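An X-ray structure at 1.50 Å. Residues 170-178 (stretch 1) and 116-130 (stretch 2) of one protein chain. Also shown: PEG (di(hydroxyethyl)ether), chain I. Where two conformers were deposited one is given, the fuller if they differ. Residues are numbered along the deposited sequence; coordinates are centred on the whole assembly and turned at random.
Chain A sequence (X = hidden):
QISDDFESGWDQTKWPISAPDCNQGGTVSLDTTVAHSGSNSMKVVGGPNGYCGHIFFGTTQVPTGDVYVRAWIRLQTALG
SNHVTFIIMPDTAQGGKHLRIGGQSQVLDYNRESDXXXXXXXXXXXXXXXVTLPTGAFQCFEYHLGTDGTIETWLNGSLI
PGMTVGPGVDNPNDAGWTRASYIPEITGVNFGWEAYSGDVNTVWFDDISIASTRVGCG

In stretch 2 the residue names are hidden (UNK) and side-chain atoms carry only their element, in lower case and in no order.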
ATOM      1  N   ASP A 170     -13.308  18.294  -1.226  1.00 27.23           N
ATOM      2  CA  ASP A 170     -13.650  18.358  -2.640  1.00 26.96           C
ATOM      3  C   ASP A 170     -12.698  17.549  -3.530  1.00 25.46           C
ATOM      4  O   ASP A 170     -11.655  18.046  -3.954  1.00 26.27           O
ATOM      5  CB  ASP A 170     -13.707  19.820  -3.099  1.00 27.56           C
ATOM      6  CG  ASP A 170     -14.259  19.979  -4.512  1.00 30.06           C
ATOM      7  OD1 ASP A 170     -14.833  19.013  -5.072  1.00 33.42           O
ATOM      8  OD2 ASP A 170     -14.121  21.091  -5.069  1.00 33.81           O
ATOM      9  N   ASN A 171     -13.071  16.302  -3.798  1.00 23.60           N
ATOM     10  CA  ASN A 171     -12.376  15.468  -4.776  1.00 21.76           C
ATOM     11  C   ASN A 171     -13.344  15.219  -5.935  1.00 21.83           C
ATOM     12  O   ASN A 171     -14.265  14.422  -5.799  1.00 21.73           O
ATOM     13  CB  ASN A 171     -11.914  14.146  -4.131  1.00 20.48           C
ATOM     14  CG  ASN A 171     -11.088  13.263  -5.082  1.00 19.10           C
ATOM     15  OD1 ASN A 171     -11.180  13.368  -6.309  1.00 17.49           O
ATOM     16  ND2 ASN A 171     -10.290  12.358  -4.502  1.00 15.36           N
ATOM     17  N   PRO A 172     -13.137  15.899  -7.081  1.00 21.70           N
ATOM     18  CA  PRO A 172     -14.055  15.792  -8.224  1.00 22.33           C
ATOM     19  C   PRO A 172     -13.995  14.436  -8.930  1.00 22.08           C
ATOM     20  O   PRO A 172     -14.808  14.153  -9.810  1.00 22.78           O
ATOM     21  CB  PRO A 172     -13.567  16.900  -9.180  1.00 22.32           C
ATOM     22  CG  PRO A 172     -12.577  17.703  -8.410  1.00 23.48           C
ATOM     23  CD  PRO A 172     -12.006  16.792  -7.378  1.00 22.02           C
ATOM     24  N   ASN A 173     -13.034  13.600  -8.541  1.00 21.63           N
ATOM     25  CA  ASN A 173     -12.854  12.303  -9.174  1.00 21.33           C
ATOM     26  C   ASN A 173     -12.967  11.158  -8.173  1.00 21.14           C
ATOM     27  O   ASN A 173     -12.172  10.219  -8.206  1.00 20.82           O
ATOM     28  CB  ASN A 173     -11.514  12.273  -9.918  1.00 21.33           C
ATOM     29  CG  ASN A 173     -11.305  13.514 -10.771  1.00 21.88           C
ATOM     30  OD1 ASN A 173     -12.039  13.747 -11.737  1.00 23.92           O
ATOM     31  ND2 ASN A 173     -10.336  14.341 -10.388  1.00 20.74           N
ATOM     32  N   ASP A 174     -13.983  11.239  -7.310  1.00 21.09           N
ATOM     33  CA  ASP A 174     -14.206  10.255  -6.248  1.00 21.14           C
ATOM     34  C   ASP A 174     -15.558   9.533  -6.345  1.00 21.17           C
ATOM     35  O   ASP A 174     -16.062   9.012  -5.347  1.00 21.29           O
ATOM     36  CB  ASP A 174     -14.037  10.903  -4.868  1.00 21.23           C
ATOM     37  CG  ASP A 174     -15.166  11.885  -4.511  1.00 23.16           C
ATOM     38  OD1 ASP A 174     -16.117  12.066  -5.305  1.00 25.27           O
ATOM     39  OD2 ASP A 174     -15.083  12.489  -3.421  1.00 25.63           O
ATOM     40  N   ALA A 175     -16.120   9.492  -7.552  1.00 21.23           N
ATOM     41  CA  ALA A 175     -17.486   8.994  -7.763  1.00 21.42           C
ATOM     42  C   ALA A 175     -17.647   7.512  -7.447  1.00 21.33           C
ATOM     43  O   ALA A 175     -18.573   7.124  -6.722  1.00 21.63           O
ATOM     44  CB  ALA A 175     -17.933   9.289  -9.182  1.00 21.74           C
ATOM     45  N   GLY A 176     -16.756   6.688  -7.993  1.00 20.73           N
ATOM     46  CA  GLY A 176     -16.739   5.248  -7.709  1.00 20.36           C
ATOM     47  C   GLY A 176     -16.566   4.921  -6.232  1.00 20.02           C
ATOM     48  O   GLY A 176     -17.213   4.014  -5.685  1.00 19.82           O
ATOM     49  N   TRP A 177     -15.686   5.671  -5.587  1.00 19.39           N
ATOM     50  CA  TRP A 177     -15.385   5.465  -4.180  1.00 19.07           C
ATOM     51  C   TRP A 177     -16.561   5.777  -3.259  1.00 20.79           C
ATOM     52  O   TRP A 177     -16.779   5.075  -2.281  1.00 19.61           O
ATOM     53  CB  TRP A 177     -14.194   6.328  -3.776  1.00 18.40           C
ATOM     54  CG  TRP A 177     -13.524   5.845  -2.538  1.00 15.08           C
ATOM     55  CD1 TRP A 177     -13.607   6.382  -1.285  1.00 15.05           C
ATOM     56  CD2 TRP A 177     -12.664   4.715  -2.442  1.00 13.32           C
ATOM     57  NE1 TRP A 177     -12.837   5.649  -0.406  1.00 14.55           N
ATOM     58  CE2 TRP A 177     -12.246   4.622  -1.096  1.00 13.56           C
ATOM     59  CE3 TRP A 177     -12.196   3.777  -3.369  1.00 12.56           C
ATOM     60  CZ2 TRP A 177     -11.385   3.622  -0.655  1.00 13.74           C
ATOM     61  CZ3 TRP A 177     -11.339   2.788  -2.930  1.00 13.33           C
ATOM     62  CH2 TRP A 177     -10.941   2.722  -1.587  1.00 14.03           C
ATOM     63  N   THR A 178     -17.303   6.833  -3.576  1.00 22.83           N
ATOM     64  CA  THR A 178     -18.319   7.383  -2.674  1.00 25.69           C
ATOM     65  C   THR A 178     -19.748   7.050  -3.113  1.00 27.33           C
ATOM     66  O   THR A 178     -20.707   7.697  -2.663  1.00 28.18           O
ATOM     67  CB  THR A 178     -18.178   8.928  -2.541  1.00 25.62           C
ATOM     68  OG1 THR A 178     -18.310   9.536  -3.835  1.00 26.57           O
ATOM     69  CG2 THR A 178     -16.824   9.310  -1.931  1.00 26.11           C
ATOM     70  N   UNK A 116     -14.572  -3.498  -6.342  1.00 21.88           N
ATOM     71  CA  UNK A 116     -13.575  -3.092  -7.346  0.75 21.62           C
ATOM     72  C   UNK A 116     -13.503  -1.573  -7.571  1.00 20.58           C
ATOM     73  O   UNK A 116     -12.956  -1.105  -8.572  1.00 21.26           O
ATOM     74  c   UNK A 116     -13.774  -3.853  -8.666  0.75 22.03           C
ATOM     75  o   UNK A 116     -12.658  -3.869 -10.767  0.75 26.97           O
ATOM     76  o   UNK A 116     -11.387  -3.935  -8.971  0.75 24.66           O
ATOM     77  c   UNK A 116     -12.515  -3.888  -9.524  0.75 23.81           C
ATOM     78  N   UNK A 117     -14.035  -0.798  -6.626  1.00 19.16           N
ATOM     79  CA  UNK A 117     -13.965   0.665  -6.703  1.00 17.19           C
ATOM     80  C   UNK A 117     -12.513   1.126  -6.562  1.00 16.35           C
ATOM     81  O   UNK A 117     -11.715   0.487  -5.871  1.00 15.78           O
ATOM     82  c   UNK A 117     -14.829   1.298  -5.636  1.00 17.48           C
ATOM     83  N   UNK A 118     -12.174   2.217  -7.241  1.00 14.70           N
ATOM     84  CA  UNK A 118     -10.830   2.825  -7.143  1.00 14.87           C
ATOM     85  C   UNK A 118     -10.916   4.265  -6.662  1.00 14.28           C
ATOM     86  O   UNK A 118     -11.942   4.933  -6.819  1.00 14.65           O
ATOM     87  c   UNK A 118      -9.927   1.394  -9.057  1.00 16.30           C
ATOM     88  c   UNK A 118     -10.055   2.818  -8.482  1.00 15.53           C
ATOM     89  o   UNK A 118     -10.708   3.685  -9.424  1.00 17.00           O
ATOM     90  N   UNK A 119      -9.829   4.740  -6.058  1.00 12.50           N
ATOM     91  CA  UNK A 119      -9.710   6.141  -5.676  1.00 12.31           C
ATOM     92  C   UNK A 119      -8.329   6.618  -6.133  1.00 12.08           C
ATOM     93  O   UNK A 119      -7.311   6.114  -5.651  1.00 11.96           O
ATOM     94  c   UNK A 119      -9.797   7.806  -3.693  1.00 12.83           C
ATOM     95  c   UNK A 119      -9.881   6.344  -4.169  1.00 12.39           C
ATOM     96  c   UNK A 119      -9.554   7.844  -2.198  1.00 15.17           C
ATOM     97  c   UNK A 119     -11.074   8.575  -4.069  1.00 13.49           C
ATOM     98  N   UNK A 120      -8.268   7.567  -7.076  1.00 11.49           N
ATOM     99  CA  UNK A 120      -9.383   8.235  -7.769  1.00 12.55           C
ATOM    100  C   UNK A 120     -10.039   7.349  -8.819  1.00 13.58           C
ATOM    101  O   UNK A 120      -9.532   6.265  -9.126  1.00 13.06           O
ATOM    102  c   UNK A 120      -8.679   9.392  -8.488  1.00 12.33           C
ATOM    103  c   UNK A 120      -7.349   8.848  -8.819  1.00 11.83           C
ATOM    104  c   UNK A 120      -6.960   8.014  -7.591  1.00 11.68           C
ATOM    105  N   UNK A 121     -11.149   7.842  -9.385  1.00 15.40           N
ATOM    106  CA  UNK A 121     -11.654   7.330 -10.662  1.00 16.77           C
ATOM    107  C   UNK A 121     -10.521   7.381 -11.677  1.00 17.40           C
ATOM    108  O   UNK A 121      -9.750   8.349 -11.704  1.00 17.18           O
ATOM    109  o   UNK A 121     -14.394   7.350  -9.671  1.00 21.42           O
ATOM    110  o   UNK A 121     -14.515   9.488 -10.199  1.00 23.41           O
ATOM    111  c   UNK A 121     -12.784   8.223 -11.217  1.00 17.17           C
ATOM    112  c   UNK A 121     -13.973   8.358 -10.282  1.00 20.03           C
ATOM    113  N   UNK A 122     -10.431   6.376 -12.540  1.00 17.89           N
ATOM    114  CA  UNK A 122      -9.353   6.347 -13.528  1.00 18.81           C
ATOM    115  C   UNK A 122      -9.740   6.975 -14.874  1.00 19.12           C
ATOM    116  O   UNK A 122      -9.389   6.480 -15.942  1.00 19.90           O
ATOM    117  c   UNK A 122      -7.801   2.889 -12.612  1.00 23.14           C
ATOM    118  c   UNK A 122      -8.173   4.335 -12.384  1.00 19.98           C
ATOM    119  c   UNK A 122      -6.971   5.139 -11.882  1.00 21.29           C
ATOM    120  c   UNK A 122      -8.791   4.931 -13.668  1.00 19.18           C
ATOM    121  N   UNK A 123     -10.440   8.101 -14.771  1.00 19.29           N
ATOM    122  CA  UNK A 123     -10.712   9.025 -15.870  1.00 19.28           C
ATOM    123  C   UNK A 123      -9.442   9.819 -16.164  1.00 19.29           C
ATOM    124  O   UNK A 123      -8.485   9.771 -15.386  1.00 18.83           O
ATOM    125  o   UNK A 123     -11.326  10.728 -14.289  1.00 20.34           O
ATOM    126  c   UNK A 123     -11.790   9.996 -15.416  1.00 19.47           C
ATOM    127  N   UNK A 124      -9.422  10.582 -17.272  1.00 18.90           N
ATOM    128  CA  UNK A 124      -8.231  11.382 -17.515  1.00 18.96           C
ATOM    129  C   UNK A 124      -7.951  12.390 -16.393  1.00 18.33           C
ATOM    130  O   UNK A 124      -6.798  12.531 -15.973  1.00 17.92           O
ATOM    131  c   UNK A 124      -9.421  11.089 -19.550  1.00 19.56           C
ATOM    132  c   UNK A 124      -8.541  12.074 -18.849  1.00 19.47           C
ATOM    133  c   UNK A 124     -10.284  10.493 -18.471  1.00 19.78           C
ATOM    134  N   UNK A 125      -8.982  13.067 -15.886  1.00 17.56           N
ATOM    135  CA  UNK A 125      -8.775  14.008 -14.786  1.00 17.26           C
ATOM    136  C   UNK A 125      -8.381  13.290 -13.498  1.00 16.62           C
ATOM    137  O   UNK A 125      -7.563  13.796 -12.727  1.00 15.41           O
ATOM    138  c   UNK A 125     -10.008  14.886 -14.552  1.00 17.82           C
ATOM    139  c   UNK A 125     -10.135  16.015 -15.575  1.00 19.99           C
ATOM    140  o   UNK A 125      -9.377  16.090 -16.541  1.00 23.86           O
ATOM    141  n   UNK A 125     -11.098  16.894 -15.357  1.00 24.06           N
ATOM    142  N   UNK A 126      -8.953  12.112 -13.273  1.00 16.13           N
ATOM    143  CA  UNK A 126      -8.605  11.325 -12.088  1.00 15.37           C
ATOM    144  C   UNK A 126      -7.141  10.919 -12.102  1.00 14.83           C
ATOM    145  O   UNK A 126      -6.445  11.065 -11.101  1.00 14.46           O
ATOM    146  N   UNK A 127      -6.679  10.423 -13.242  1.00 14.72           N
ATOM    147  CA  UNK A 127      -5.291   9.992 -13.424  1.00 14.51           C
ATOM    148  C   UNK A 127      -4.342  11.177 -13.188  1.00 14.78           C
ATOM    149  O   UNK A 127      -3.323  11.046 -12.498  1.00 14.79           O
ATOM    150  c   UNK A 127      -5.079   9.343 -14.818  1.00 14.69           C
ATOM    151  c   UNK A 127      -5.733   7.958 -14.824  1.00 15.60           C
ATOM    152  c   UNK A 127      -5.895   7.342 -16.209  1.00 17.63           C
ATOM    153  c   UNK A 127      -3.584   9.220 -15.163  1.00 15.36           C
ATOM    154  N   UNK A 128      -4.714  12.341 -13.711  1.00 14.63           N
ATOM    155  CA  UNK A 128      -3.947  13.575 -13.529  1.00 14.91           C
ATOM    156  C   UNK A 128      -3.867  14.063 -12.076  1.00 14.21           C
ATOM    157  O   UNK A 128      -2.929  14.779 -11.706  1.00 15.47           O
ATOM    158  c   UNK A 128      -4.492  14.669 -14.448  1.00 15.06           C
ATOM    159  N   UNK A 129      -4.831  13.637 -11.251  1.00 13.59           N
ATOM    160  CA  UNK A 129      -4.936  14.065  -9.863  1.00 13.23           C
ATOM    161  C   UNK A 129      -4.141  13.167  -8.923  1.00 12.57           C
ATOM    162  O   UNK A 129      -3.940  13.513  -7.769  1.00 12.72           O
ATOM    163  c   UNK A 129      -6.401  14.112  -9.419  1.00 12.94           C
ATOM    164  o   UNK A 129      -6.949  12.820  -9.159  1.00 14.97           O
ATOM    165  N   UNK A 130      -3.701  12.026  -9.423  1.00 12.13           N
ATOM    166  CA  UNK A 130      -2.841  11.167  -8.624  1.00 12.98           C
ATOM    167  C   UNK A 130      -1.430  11.230  -9.211  1.00 14.17           C
ATOM    168  O   UNK A 130      -1.161  12.086 -10.055  1.00 16.48           O
ATOM    169  o   UNK A 130      -2.535   8.956  -7.624  1.00 12.11           O
ATOM    170  c   UNK A 130      -3.719   9.029  -9.754  1.00 13.08           C
ATOM    171  c   UNK A 130      -3.435   9.732  -8.427  1.00 12.28           C
TER
HETATM  172  C1  PEG I1226     -18.579   1.396  -7.889  1.00 47.99           C
HETATM  173  O1  PEG I1226     -18.645   1.837  -6.527  1.00 47.68           O
HETATM  174  C2  PEG I1226     -17.256   1.844  -8.500  1.00 47.76           C
HETATM  175  O2  PEG I1226     -16.689   0.787  -9.271  1.00 48.25           O
HETATM  176  O   HOH W   1     -13.524   7.181  -7.031  1.00 17.87           O
HETATM  177  O   HOH W   2     -13.314  11.792 -12.945  1.00 23.01           O
HETATM  178  O   HOH W   3     -12.313  16.795 -12.679  1.00 31.98           O
HETATM  179  O   HOH W   4      -9.187  13.997  -7.970  1.00 21.52           O

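Position 116 carries two carbons, the second bearing two oxygens, a carboxylate bonded directly to CB; it lies out of reach of stretch 1. It is D116. Position 117 has a single carbon, 3.6 Å (CB) from G176 O, which identifies A117. Position 118 has one carbon bearing an oxygen and a carbon, the beta-branched pattern of T118; its CB points away, and its backbone O takes a hydrogen bond from water 1.

Position 119 has four carbons forked at the second, so L119. Its CB sits 3.5 Å from W177 CE3 and 3.9 Å from the six-membered ring centroid, 27° off the normal, a CH-pi contact over the face. L119 CD1 reaches D174 CB at 3.9 Å. At position 120, three carbons close a ring onto the backbone N after a cis peptide bond: P120.

Position 121 again shows a carboxylate bonded directly to CB, here turned toward stretch 1. Its oxygens lie 3.0 Å from G176 N and 3.1 Å from A175 N. Two oxygens on the second carbon give D121: OD1 accepts from G176 N (163°) and OD2 from A175 N (153°). Position 122, four carbons forked at the second and pointing away, is L122.

Position 123 has one carbon, then an oxygen 4.0 Å from N173 OD1; S123 fits. Position 124 is another three-carbon ring closed on N, P124, opening the helix. Position 125 has two carbons, the second bearing one oxygen and one nitrogen; its CB lies 3.7 Å from N173 OD1. It is N125. Position 126 has no side-chain atoms: G126, whose N donates to S123 OG at 2.9 Å, capping the helix. An ideal CB here would fall 1.8 Å from D121 O.

Position 127 has four carbons forked at the first, one arm two carbons long: I127. Position 128 has one carbon, A128. Position 129 has one carbon and an oxygen 3.9 Å from N173 ND2: S129. Position 130, one carbon bearing oxygen and carbon, is T130, without contact.

The contact works by reciprocal docking. D121 N donates to N173 O (2.8 Å, 165°), while the D121 carboxylate receives consecutive amides of stretch 1. Water 1 links D121 OD1, T118 O and W177 N. Around the N173 side chain, water 2 joins N173 OD1 to S123 OG, water 3 joins it to N125 ND2, and water 4 connects N173 ND2 with S129 OG. L119 CB, over the face of the W177 ring, supplies much of the apolar part, and A117 CB adds a looser contact to W177 CE3 at 4.3 Å.

Stretch 2 116-130: DATLPDLSPNGIAST
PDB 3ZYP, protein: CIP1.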